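Local coordinates for protein transcriptional repressor of the blcABC operon (Agrobacterium tumefaciens, PDB 3MQ0) that probably binds DNA through a helix-turn-helix domain to repress the blcABC operon, its activity being regulated by oligomerization, at residues T105-H109 and A263-L268. Numbering follows the deposited sequence.
Sequences TFNDH and ALSEKL
With CG of His109 anti to the backbone N (chi1 -165°), the imidazole reaches across to helix 247-267, where the side chain of Lys267, extended beyond CG, runs back to meet it. The ammonium NZ of Lys267 donates to ND1 of His109 at 2.7 Å, lying 5° out of the ring plane, at the ring's edge. A lysine suits this place because its long aliphatic chain carries a charged donor to that nitrogen. A water accepts from the same NZ at 3.0 Å and donates to the backbone O of Thr105 at 2.8 Å, linking Lys267 to helix 102-110 a second time. The other ring nitrogen, NE2, makes a weak hydrogen bond to the backbone O of Thr260.

Next to this polar edge the contact is apolar. CB of Leu264 covers one face of the imidazole near its rim. Branched Leu264 offers two methyls to different neighbours: CD1 touches both CB of His109, at 3.8 Å, and CG2 of Thr105, at 3.5 Å, while CD2 meets the ring edge of Phe106, a broad apolar group that continues onto Val121 and Leu123 of the sheet. Threonine carries a methyl and a hydroxyl on one short branch: CG2 of Thr105 also lies 4.0 Å from CD2 of Leu268, and OG1 hydrogen-bonds the backbone O of Asp101 and NH1 of Arg84 of the second subunit. Small Ala263 lets CE1 of His109 approach its CB to 3.7 Å.

Segments 105-109 and 263-267, far apart in sequence, thus pack together in the GAF-like C-terminal domain with their axes at 135°. Donation to ND1 requires that nitrogen to be unprotonated, so the neighbouring ammonium probably favours a neutral imidazole; NE2 facing a carbonyl acceptor, though the bond is weak, is consistent with the proton being there.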
ATOM      1  N   THR B 105      -9.285  13.263  11.457  1.00 20.74           N
ATOM      2  CA  THR B 105      -8.092  12.857  12.200  1.00 26.48           C
ATOM      3  C   THR B 105      -7.424  14.074  12.855  1.00 24.90           C
ATOM      4  O   THR B 105      -7.072  14.059  14.032  1.00 21.18           O
ATOM      5  CB  THR B 105      -7.085  12.149  11.263  1.00 27.34           C
ATOM      6  OG1 THR B 105      -7.699  10.967  10.725  1.00 35.55           O
ATOM      7  CG2 THR B 105      -5.808  11.769  12.008  1.00 24.50           C
ATOM      8  N   PHE B 106      -7.267  15.127  12.066  1.00 17.82           N
ATOM      9  CA  PHE B 106      -6.758  16.423  12.532  1.00 17.53           C
ATOM     10  C   PHE B 106      -7.593  16.956  13.707  1.00 21.11           C
ATOM     11  O   PHE B 106      -7.050  17.270  14.756  1.00 17.06           O
ATOM     12  CB  PHE B 106      -6.768  17.374  11.329  1.00 16.21           C
ATOM     13  CG  PHE B 106      -6.665  18.847  11.664  1.00 18.41           C
ATOM     14  CD1 PHE B 106      -5.434  19.434  11.932  1.00 14.86           C
ATOM     15  CD2 PHE B 106      -7.788  19.655  11.614  1.00 18.87           C
ATOM     16  CE1 PHE B 106      -5.334  20.809  12.190  1.00 12.57           C
ATOM     17  CE2 PHE B 106      -7.703  21.022  11.878  1.00 18.62           C
ATOM     18  CZ  PHE B 106      -6.468  21.595  12.164  1.00 16.54           C
ATOM     19  N   ASN B 107      -8.914  17.029  13.543  1.00 16.99           N
ATOM     20  CA  ASN B 107      -9.779  17.589  14.585  1.00 21.65           C
ATOM     21  C   ASN B 107      -9.590  16.863  15.906  1.00 27.31           C
ATOM     22  O   ASN B 107      -9.438  17.490  16.957  1.00 27.37           O
ATOM     23  CB  ASN B 107     -11.261  17.510  14.196  1.00 26.00           C
ATOM     24  CG  ASN B 107     -11.636  18.462  13.077  1.00 26.94           C
ATOM     25  OD1 ASN B 107     -11.003  19.482  12.882  1.00 26.85           O
ATOM     26  ND2 ASN B 107     -12.703  18.131  12.353  1.00 36.15           N
ATOM     27  N   ASP B 108      -9.614  15.535  15.844  1.00 21.41           N
ATOM     28  CA  ASP B 108      -9.480  14.698  17.034  1.00 29.84           C
ATOM     29  C   ASP B 108      -8.107  14.810  17.700  1.00 24.90           C
ATOM     30  O   ASP B 108      -7.980  14.772  18.930  1.00 25.21           O
ATOM     31  CB  ASP B 108      -9.799  13.246  16.685  1.00 31.79           C
ATOM     32  CG  ASP B 108     -11.272  13.047  16.334  1.00 44.43           C
ATOM     33  OD1 ASP B 108     -12.074  13.982  16.570  1.00 42.72           O
ATOM     34  OD2 ASP B 108     -11.631  11.963  15.830  1.00 41.37           O
ATOM     35  N   HIS B 109      -7.084  14.956  16.880  1.00 22.65           N
ATOM     36  CA  HIS B 109      -5.739  15.151  17.384  1.00 20.30           C
ATOM     37  C   HIS B 109      -5.666  16.437  18.200  1.00 24.47           C
ATOM     38  O   HIS B 109      -5.037  16.475  19.256  1.00 26.25           O
ATOM     39  CB  HIS B 109      -4.764  15.210  16.210  1.00 27.93           C
ATOM     40  CG  HIS B 109      -3.330  15.054  16.599  1.00 26.46           C
ATOM     41  ND1 HIS B 109      -2.819  13.886  17.118  1.00 32.52           N
ATOM     42  CD2 HIS B 109      -2.282  15.915  16.512  1.00 34.00           C
ATOM     43  CE1 HIS B 109      -1.527  14.035  17.352  1.00 38.59           C
ATOM     44  NE2 HIS B 109      -1.178  15.256  16.986  1.00 39.38           N
ATOM     45  N   ALA B 263       3.284  13.238  14.793  1.00 15.42           N
ATOM     46  CA  ALA B 263       2.325  12.336  15.441  1.00 21.64           C
ATOM     47  C   ALA B 263       1.069  12.198  14.589  1.00 23.35           C
ATOM     48  O   ALA B 263       0.493  11.117  14.470  1.00 17.65           O
ATOM     49  CB  ALA B 263       1.966  12.836  16.833  1.00 16.79           C
ATOM     50  N   LEU B 264       0.639  13.295  13.980  1.00 17.32           N
ATOM     51  CA  LEU B 264      -0.511  13.230  13.087  1.00 15.74           C
ATOM     52  C   LEU B 264      -0.213  12.367  11.852  1.00 17.96           C
ATOM     53  O   LEU B 264      -1.054  11.569  11.429  1.00 18.12           O
ATOM     54  CB  LEU B 264      -0.929  14.646  12.662  1.00 16.53           C
ATOM     55  CG  LEU B 264      -2.277  14.853  11.982  1.00 32.73           C
ATOM     56  CD1 LEU B 264      -3.392  14.199  12.774  1.00 38.25           C
ATOM     57  CD2 LEU B 264      -2.551  16.347  11.830  1.00 24.18           C
ATOM     58  N   SER B 265       0.976  12.541  11.275  1.00 15.45           N
ATOM     59  CA  SER B 265       1.416  11.740  10.122  1.00 18.67           C
ATOM     60  C   SER B 265       1.391  10.238  10.418  1.00 17.74           C
ATOM     61  O   SER B 265       0.966   9.425   9.588  1.00 17.67           O
ATOM     62  CB  SER B 265       2.840  12.149   9.713  1.00 20.34           C
ATOM     63  OG  SER B 265       2.848  13.514   9.314  1.00 22.20           O
ATOM     64  N   GLU B 266       1.845   9.876  11.607  1.00 15.89           N
ATOM     65  CA  GLU B 266       1.822   8.480  12.036  1.00 18.91           C
ATOM     66  C   GLU B 266       0.400   7.919  12.026  1.00 19.84           C
ATOM     67  O   GLU B 266       0.162   6.781  11.627  1.00 18.32           O
ATOM     68  CB  GLU B 266       2.444   8.337  13.419  1.00 25.98           C
ATOM     69  CG  GLU B 266       2.698   6.895  13.807  1.00 47.50           C
ATOM     70  CD  GLU B 266       3.480   6.768  15.096  1.00 63.50           C
ATOM     71  OE1 GLU B 266       2.894   7.010  16.174  1.00 71.88           O
ATOM     72  OE2 GLU B 266       4.682   6.430  15.030  1.00 62.66           O
ATOM     73  N   LYS B 267      -0.561   8.733  12.427  1.00 18.89           N
ATOM     74  CA  LYS B 267      -1.950   8.305  12.397  1.00 18.84           C
ATOM     75  C   LYS B 267      -2.430   8.058  10.975  1.00 22.95           C
ATOM     76  O   LYS B 267      -3.398   7.348  10.775  1.00 19.69           O
ATOM     77  CB  LYS B 267      -2.839   9.342  13.089  1.00 17.87           C
ATOM     78  CG  LYS B 267      -2.595   9.428  14.579  1.00 19.64           C
ATOM     79  CD  LYS B 267      -3.525  10.439  15.234  1.00 26.20           C
ATOM     80  CE  LYS B 267      -3.377  10.404  16.754  1.00 31.16           C
ATOM     81  NZ  LYS B 267      -4.103  11.538  17.401  1.00 34.75           N
ATOM     82  N   LEU B 268      -1.739   8.637   9.994  1.00 18.95           N
ATOM     83  CA  LEU B 268      -2.138   8.514   8.596  1.00 21.34           C
ATOM     84  C   LEU B 268      -1.337   7.461   7.848  1.00 23.37           C
ATOM     85  O   LEU B 268      -1.506   7.284   6.636  1.00 25.90           O
ATOM     86  CB  LEU B 268      -2.026   9.867   7.886  1.00 20.03           C
ATOM     87  CG  LEU B 268      -2.830  11.014   8.495  1.00 23.47           C
ATOM     88  CD1 LEU B 268      -2.549  12.311   7.734  1.00 24.35           C
ATOM     89  CD2 LEU B 268      -4.316  10.690   8.477  1.00 27.12           C
TER
HETATM   90  O   HOH W   1      -6.559  11.856  15.727  1.00 31.73           O